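Local coordinates for uncharacterized protein DUF4425 (Bacteroides vulgatus, PDB 3U6G) that is of unknown function but has an immunoglobulin-like beta fold and, as a PLAT/LH2 and C2-like lipoprotein family member, may bind calcium, at residues A[10-15]-A[90-95]; A[27-32]-A[50-55]. All blocks are in the same frame, centred on the assembly; numbering follows the deposited sequence. Where two conformers were deposited one is given.

Contact 1: residues A[10-15]-A[90-95]; sequences HKIVIQ and ITVIGY
Residues K11 to Q15 pair antiparallel with T91 to Y95, the two strand axes 4.7 Å apart at closest approach and at 166° between their N-to-C directions. Six backbone hydrogen bonds join K11 with Y95, V13 with I93 and Q15 with T91, giving a regular ladder within the immunoglobulin-like fold. I12–G94 and I14–V92 are the non-hydrogen-bonded pairs. The face bearing I12, I14 and V92 is buried: I12 CG2 meets V92 CG1 at 3.7 Å, while I14 lies beside V92, pointing the same way. These branched aliphatic residues suit both an extended backbone and the apolar interior, where M72 and C74 of strand 71-80 and V121 of strand 115-122 join them. At G94, which lacks a side chain, I12 CD1 approaches the CA to 3.9 Å. On the other face the Y95 ring lies between aliphatic groups, with K11 CE over one side and I93 CG2 over the other, 3.3 Å from the plane and offset toward the rim. Y95 CG is anti to the carbonyl carbon (chi1 -47°), and K11 O lies at the ring's edge, in plane. An alanine in place of Y95 would probably open a gap between K11 CE and I93 CG2 and leave V13 CG2 without its aromatic neighbour. K11 NZ is 5.2 Å from the ring centroid, a weak cation-pi attraction at most. Farther out, Y95 CE1 meets V13 CG2 at 3.6 Å.

Contact 2: residues A[27-32]-A[50-55]; sequences VSIGGA and DSYSAQ
The phenol ring of Y52 is the flat group of this contact, and I29 CD1 approaches it obliquely, reaching CD2 at 4.2 Å. Y52 CG stands anti to the backbone N (chi1 -175°), and its side chain runs beside that of I29, pointing the same way; Y52 packs on M61 and C63 of strand 60-65, I29 on C63. A branched aliphatic residue suits the I29 site, for it also packs on M72 and C74. Here the short strand 52-55 pairs antiparallel with strand 24-33 of the immunoglobulin-like fold: V27 and A54 exchange two backbone hydrogen bonds, and I29 N gives a nearly straight bond of 2.8 Å to Y52 O. The return bond, Y52 N to I29 O, is weak at 3.3 Å, and a water that donates to I29 O at 2.6 Å and accepts from Y52 N spans the same pair. Before strand 52-55 begins, another water links G31 N to D50 O. The opposite face carries S28 and S53, small polar residues that fit where the second subunit lies against them. The V27 and I29 side chains are thus buried, while Y52 and A54 beside them stay partly exposed; across the subunit interface S53 OG, in the conformer given, bonds to D50 O of the second subunit, D50 O to its S53 OG, and S51 OG to its S51 counterpart.

Contact 2 is nested within the chain loop closed by contact 1, and their centres lie about 12 Å apart. They meet directly where I14 CD1 packs on V27 CG1 at 3.6 Å, so the apolar faces of both pairings share one interior. Strand 71-80 lies against both: C74 touches I12 and I14 as well as V27 and I29, and M72 touches I12 and I29. Strand 60-65 gives a second connection, since C63 is hydrogen-bonded, backbone to backbone, to I12 while I29 and Y52 pack against it. Their surroundings differ, for the second subunit touches contact 2 but not contact 1. No active site is known to which either pairing can be related.

Contact 1: residues A[10-15]-A[90-95]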
ATOM      1  N   HIS A  10      -0.800  -4.745  14.934  1.00 13.86           N
ATOM      2  CA  HIS A  10       0.234  -4.469  13.946  1.00 14.15           C
ATOM      3  C   HIS A  10       0.542  -2.986  13.989  1.00 14.20           C
ATOM      4  O   HIS A  10      -0.354  -2.148  14.205  1.00 15.43           O
ATOM      5  CB  HIS A  10      -0.224  -4.886  12.544  1.00 14.25           C
ATOM      6  CG  HIS A  10      -0.395  -6.357  12.405  1.00 14.04           C
ATOM      7  ND1 HIS A  10       0.314  -7.111  11.496  1.00 14.28           N
ATOM      8  CD2 HIS A  10      -1.132  -7.230  13.128  1.00 15.50           C
ATOM      9  CE1 HIS A  10       0.016  -8.384  11.661  1.00 15.22           C
ATOM     10  NE2 HIS A  10      -0.860  -8.483  12.647  1.00 15.47           N
ATOM     11  N   LYS A  11       1.813  -2.655  13.776  1.00 13.97           N
ATOM     12  CA  LYS A  11       2.236  -1.270  13.835  1.00 14.31           C
ATOM     13  C   LYS A  11       3.329  -0.994  12.827  1.00 13.71           C
ATOM     14  O   LYS A  11       4.185  -1.846  12.601  1.00 14.10           O
ATOM     15  CB  LYS A  11       2.746  -0.954  15.251  1.00 16.76           C
ATOM     16  CG  LYS A  11       3.199   0.483  15.454  1.00 16.52           C
ATOM     17  CD  LYS A  11       3.241   0.893  16.917  1.00 24.42           C
ATOM     18  CE  LYS A  11       4.297   0.170  17.675  1.00 25.69           C
ATOM     19  NZ  LYS A  11       4.427   0.759  19.057  1.00 26.07           N
ATOM     20  N   ILE A  12       3.315   0.223  12.283  1.00 13.70           N
ATOM     21  CA  ILE A  12       4.395   0.749  11.473  1.00 13.93           C
ATOM     22  C   ILE A  12       4.881   2.052  12.079  1.00 14.64           C
ATOM     23  O   ILE A  12       4.099   2.925  12.398  1.00 15.84           O
ATOM     24  CB  ILE A  12       3.911   1.035  10.025  1.00 16.16           C
ATOM     25  CG1 ILE A  12       3.566  -0.273   9.312  1.00 20.01           C
ATOM     26  CG2 ILE A  12       4.939   1.860   9.231  1.00 19.40           C
ATOM     27  CD1 ILE A  12       4.737  -1.078   8.828  1.00 23.21           C
ATOM     28  N   VAL A  13       6.193   2.156  12.232  1.00 14.75           N
ATOM     29  CA  VAL A  13       6.832   3.390  12.642  1.00 15.03           C
ATOM     30  C   VAL A  13       7.731   3.859  11.515  1.00 15.86           C
ATOM     31  O   VAL A  13       8.477   3.069  10.952  1.00 17.11           O
ATOM     32  CB  VAL A  13       7.690   3.183  13.907  1.00 17.31           C
ATOM     33  CG1 VAL A  13       8.543   4.451  14.180  1.00 22.19           C
ATOM     34  CG2 VAL A  13       6.805   2.869  15.089  1.00 16.72           C
ATOM     35  N   ILE A  14       7.644   5.148  11.179  1.00 17.03           N
ATOM     36  CA  ILE A  14       8.513   5.741  10.164  1.00 17.20           C
ATOM     37  C   ILE A  14       9.312   6.878  10.779  1.00 17.79           C
ATOM     38  O   ILE A  14       8.756   7.732  11.476  1.00 20.84           O
ATOM     39  CB  ILE A  14       7.704   6.282   8.957  1.00 20.24           C
ATOM     40  CG1 ILE A  14       6.846   5.160   8.363  1.00 22.73           C
ATOM     41  CG2 ILE A  14       8.640   6.862   7.920  1.00 22.24           C
ATOM     42  CD1 ILE A  14       5.809   5.615   7.375  1.00 28.76           C
ATOM     43  N   GLN A  15      10.621   6.865  10.536  1.00 19.90           N
ATOM     44  CA  GLN A  15      11.494   7.959  10.971  1.00 21.32           C
ATOM     45  C   GLN A  15      12.321   8.436   9.794  1.00 25.59           C
ATOM     46  O   GLN A  15      12.795   7.634   9.019  1.00 26.96           O
ATOM     47  CB  GLN A  15      12.446   7.487  12.061  1.00 25.49           C
ATOM     48  CG  GLN A  15      11.763   7.055  13.341  1.00 27.93           C
ATOM     49  CD  GLN A  15      12.742   6.732  14.452  1.00 33.14           C
ATOM     50  OE1 GLN A  15      13.612   5.876  14.299  1.00 37.19           O
ATOM     51  NE2 GLN A  15      12.601   7.416  15.584  1.00 44.24           N
ATOM     52  N   ILE A  90      15.719   7.107   5.732  1.00 25.10           N
ATOM     53  CA  ILE A  90      14.354   6.669   6.066  1.00 24.62           C
ATOM     54  C   ILE A  90      14.471   5.313   6.743  1.00 22.43           C
ATOM     55  O   ILE A  90      15.138   4.419   6.219  1.00 23.49           O
ATOM     56  CB  ILE A  90      13.444   6.511   4.811  1.00 24.62           C
ATOM     57  CG1 ILE A  90      13.093   7.877   4.219  1.00 29.47           C
ATOM     58  CG2 ILE A  90      12.158   5.743   5.152  1.00 28.50           C
ATOM     59  CD1 ILE A  90      12.013   8.632   4.975  1.00 33.84           C
ATOM     60  N   THR A  91      13.847   5.181   7.915  1.00 20.25           N
ATOM     61  CA  THR A  91      13.683   3.892   8.576  1.00 18.24           C
ATOM     62  C   THR A  91      12.192   3.596   8.731  1.00 16.91           C
ATOM     63  O   THR A  91      11.431   4.447   9.188  1.00 19.76           O
ATOM     64  CB  THR A  91      14.319   3.881   9.961  1.00 20.68           C
ATOM     65  OG1 THR A  91      15.714   4.190   9.857  1.00 23.98           O
ATOM     66  CG2 THR A  91      14.145   2.515  10.628  1.00 21.68           C
ATOM     67  N   VAL A  92      11.778   2.407   8.313  1.00 18.67           N
ATOM     68  CA  VAL A  92      10.399   1.961   8.502  1.00 18.37           C
ATOM     69  C   VAL A  92      10.433   0.615   9.217  1.00 16.71           C
ATOM     70  O   VAL A  92      11.078  -0.321   8.743  1.00 18.93           O
ATOM     71  CB  VAL A  92       9.651   1.818   7.169  1.00 20.59           C
ATOM     72  CG1 VAL A  92       8.191   1.459   7.433  1.00 19.91           C
ATOM     73  CG2 VAL A  92       9.750   3.101   6.349  1.00 20.66           C
ATOM     74  N   ILE A  93       9.770   0.528  10.368  1.00 14.88           N
ATOM     75  CA  ILE A  93       9.810  -0.665  11.193  1.00 14.78           C
ATOM     76  C   ILE A  93       8.390  -1.187  11.323  1.00 14.60           C
ATOM     77  O   ILE A  93       7.457  -0.432  11.589  1.00 14.89           O
ATOM     78  CB  ILE A  93      10.393  -0.407  12.602  1.00 15.09           C
ATOM     79  CG1 ILE A  93      11.734   0.320  12.531  1.00 17.71           C
ATOM     80  CG2 ILE A  93      10.524  -1.744  13.372  1.00 17.51           C
ATOM     81  CD1 ILE A  93      12.229   0.856  13.881  1.00 18.02           C
ATOM     82  N   GLY A  94       8.237  -2.485  11.113  1.00 15.06           N
ATOM     83  CA  GLY A  94       6.960  -3.166  11.277  1.00 14.38           C
ATOM     84  C   GLY A  94       6.986  -4.055  12.510  1.00 12.88           C
ATOM     85  O   GLY A  94       7.955  -4.787  12.729  1.00 15.36           O
ATOM     86  N   TYR A  95       5.913  -3.987  13.296  1.00 13.31           N
ATOM     87  CA  TYR A  95       5.783  -4.731  14.545  1.00 13.27           C
ATOM     88  C   TYR A  95       4.473  -5.490  14.604  1.00 13.17           C
ATOM     89  O   TYR A  95       3.471  -5.077  14.015  1.00 14.16           O
ATOM     90  CB  TYR A  95       5.784  -3.806  15.766  1.00 13.79           C
ATOM     91  CG  TYR A  95       6.842  -2.742  15.823  1.00 14.32           C
ATOM     92  CD1 TYR A  95       6.712  -1.588  15.077  1.00 13.90           C
ATOM     93  CD2 TYR A  95       7.951  -2.869  16.670  1.00 14.41           C
ATOM     94  CE1 TYR A  95       7.652  -0.594  15.135  1.00 14.79           C
ATOM     95  CE2 TYR A  95       8.902  -1.858  16.736  1.00 15.64           C
ATOM     96  CZ  TYR A  95       8.748  -0.725  15.955  1.00 14.63           C
ATOM     97  OH  TYR A  95       9.659   0.317  15.976  1.00 17.04           O
TER
HETATM   98  O   HOH W   1      15.887   7.659   9.907  1.00 39.34           O

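Contact 2: residues A[27-32]-A[50-55]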
ATOM      1  N   VAL A  27       3.539   8.298   2.272  1.00 16.49           N
ATOM      2  CA  VAL A  27       3.257   6.897   2.533  1.00 17.34           C
ATOM      3  C   VAL A  27       1.759   6.611   2.471  1.00 16.01           C
ATOM      4  O   VAL A  27       0.941   7.489   2.729  1.00 17.77           O
ATOM      5  CB  VAL A  27       3.820   6.405   3.893  1.00 19.56           C
ATOM      6  CG1 VAL A  27       5.345   6.564   3.943  1.00 23.61           C
ATOM      7  CG2 VAL A  27       3.109   7.089   5.081  1.00 19.88           C
ATOM      8  N   SER A  28       1.469   5.372   2.096  1.00 15.87           N
ATOM      9  CA  SER A  28       0.127   4.815   2.160  0.50 17.23           C
ATOM     10  C   SER A  28       0.191   3.571   3.032  1.00 16.12           C
ATOM     11  O   SER A  28       1.068   2.725   2.871  1.00 17.75           O
ATOM     12  CB  SER A  28      -0.401   4.482   0.772  0.50 20.36           C
ATOM     13  OG  SER A  28      -0.813   5.669   0.113  0.50 21.00           O
ATOM     14  N   ILE A  29      -0.718   3.503   4.004  1.00 14.83           N
ATOM     15  CA  ILE A  29      -0.721   2.443   5.000  1.00 15.46           C
ATOM     16  C   ILE A  29      -2.104   1.801   5.039  1.00 14.38           C
ATOM     17  O   ILE A  29      -3.117   2.485   4.926  1.00 15.46           O
ATOM     18  CB  ILE A  29      -0.349   3.003   6.392  1.00 17.29           C
ATOM     19  CG1 ILE A  29       1.108   3.468   6.375  1.00 18.07           C
ATOM     20  CG2 ILE A  29      -0.620   1.961   7.506  1.00 17.44           C
ATOM     21  CD1 ILE A  29       1.477   4.376   7.523  1.00 21.31           C
ATOM     22  N   GLY A  30      -2.125   0.479   5.100  1.00 13.96           N
ATOM     23  CA  GLY A  30      -3.357  -0.241   5.274  1.00 15.36           C
ATOM     24  C   GLY A  30      -3.094  -1.591   5.883  1.00 14.11           C
ATOM     25  O   GLY A  30      -1.962  -2.039   5.992  1.00 16.52           O
ATOM     26  N   GLY A  31      -4.152  -2.271   6.268  1.00 14.62           N
ATOM     27  CA  GLY A  31      -4.029  -3.636   6.759  1.00 14.36           C
ATOM     28  C   GLY A  31      -5.313  -4.391   6.529  1.00 13.63           C
ATOM     29  O   GLY A  31      -6.245  -3.880   5.890  1.00 14.99           O
ATOM     30  N   ALA A  32      -5.365  -5.601   7.072  1.00 13.15           N
ATOM     31  CA  ALA A  32      -6.531  -6.437   6.939  1.00 13.46           C
ATOM     32  C   ALA A  32      -6.800  -7.224   8.193  1.00 13.54           C
ATOM     33  O   ALA A  32      -5.873  -7.648   8.880  1.00 14.10           O
ATOM     34  CB  ALA A  32      -6.337  -7.418   5.779  1.00 16.06           C
ATOM     35  N   ASP A  50      -9.963   3.504   7.950  1.00 16.22           N
ATOM     36  CA  ASP A  50      -9.468   2.197   7.508  1.00 15.88           C
ATOM     37  C   ASP A  50      -8.610   2.281   6.237  1.00 15.32           C
ATOM     38  O   ASP A  50      -8.336   1.281   5.571  1.00 15.33           O
ATOM     39  CB  ASP A  50     -10.591   1.159   7.383  1.00 19.35           C
ATOM     40  CG  ASP A  50     -11.642   1.525   6.364  1.00 23.21           C
ATOM     41  OD1 ASP A  50     -11.438   2.470   5.577  1.00 23.46           O
ATOM     42  OD2 ASP A  50     -12.706   0.853   6.376  1.00 30.13           O
ATOM     43  N   SER A  51      -8.166   3.492   5.945  1.00 14.91           N
ATOM     44  CA  SER A  51      -7.083   3.729   4.995  1.00 15.23           C
ATOM     45  C   SER A  51      -6.367   4.961   5.500  1.00 14.65           C
ATOM     46  O   SER A  51      -6.935   5.766   6.223  1.00 15.83           O
ATOM     47  CB  SER A  51      -7.607   3.971   3.572  1.00 16.66           C
ATOM     48  OG  SER A  51      -8.351   5.173   3.478  1.00 17.91           O
ATOM     49  N   TYR A  52      -5.121   5.128   5.089  1.00 15.04           N
ATOM     50  CA  TYR A  52      -4.324   6.263   5.543  1.00 15.04           C
ATOM     51  C   TYR A  52      -3.188   6.552   4.582  1.00 15.82           C
ATOM     52  O   TYR A  52      -2.502   5.639   4.130  1.00 17.14           O
ATOM     53  CB  TYR A  52      -3.776   5.969   6.935  1.00 17.31           C
ATOM     54  CG  TYR A  52      -3.030   7.100   7.589  1.00 21.51           C
ATOM     55  CD1 TYR A  52      -3.569   8.375   7.674  1.00 23.72           C
ATOM     56  CD2 TYR A  52      -1.789   6.878   8.165  1.00 27.76           C
ATOM     57  CE1 TYR A  52      -2.873   9.406   8.285  1.00 30.20           C
ATOM     58  CE2 TYR A  52      -1.096   7.896   8.778  1.00 31.40           C
ATOM     59  CZ  TYR A  52      -1.636   9.151   8.824  1.00 27.69           C
ATOM     60  OH  TYR A  52      -0.930  10.149   9.441  1.00 40.43           O
ATOM     61  N   SER A  53      -3.061   7.821   4.218  1.00 15.52           N
ATOM     62  CA  SER A  53      -1.890   8.313   3.507  0.50 14.14           C
ATOM     63  C   SER A  53      -1.468   9.615   4.146  1.00 15.15           C
ATOM     64  O   SER A  53      -2.302  10.364   4.671  1.00 16.64           O
ATOM     65  CB  SER A  53      -2.203   8.568   2.040  0.50 12.45           C
ATOM     66  OG  SER A  53      -3.141   9.629   1.925  0.50  8.96           O
ATOM     67  N   ALA A  54      -0.178   9.901   4.094  1.00 15.68           N
ATOM     68  CA  ALA A  54       0.325  11.128   4.671  1.00 17.21           C
ATOM     69  C   ALA A  54       1.656  11.464   4.040  1.00 18.35           C
ATOM     70  O   ALA A  54       2.410  10.584   3.670  1.00 18.98           O
ATOM     71  CB  ALA A  54       0.485  10.973   6.207  1.00 19.95           C
ATOM     72  N   GLN A  55       1.917  12.753   3.883  1.00 20.29           N
ATOM     73  CA  GLN A  55       3.270  13.193   3.652  1.00 22.57           C
ATOM     74  C   GLN A  55       3.970  13.233   5.022  1.00 23.22           C
ATOM     75  O   GLN A  55       3.415  13.725   6.006  1.00 28.30           O
ATOM     76  CB  GLN A  55       3.297  14.552   2.972  1.00 25.15           C
ATOM     77  CG  GLN A  55       4.707  14.928   2.551  1.00 34.60           C
ATOM     78  CD  GLN A  55       4.840  16.357   2.121  1.00 39.72           C
ATOM     79  OE1 GLN A  55       5.179  16.633   0.969  1.00 45.23           O
ATOM     80  NE2 GLN A  55       4.581  17.288   3.044  1.00 46.75           N
TER
HETATM   81  O   HOH W   2      -4.627   2.820   2.809  1.00 31.52           O
HETATM   82  O   HOH W   3      -6.491  -0.599   6.558  1.00 16.14           O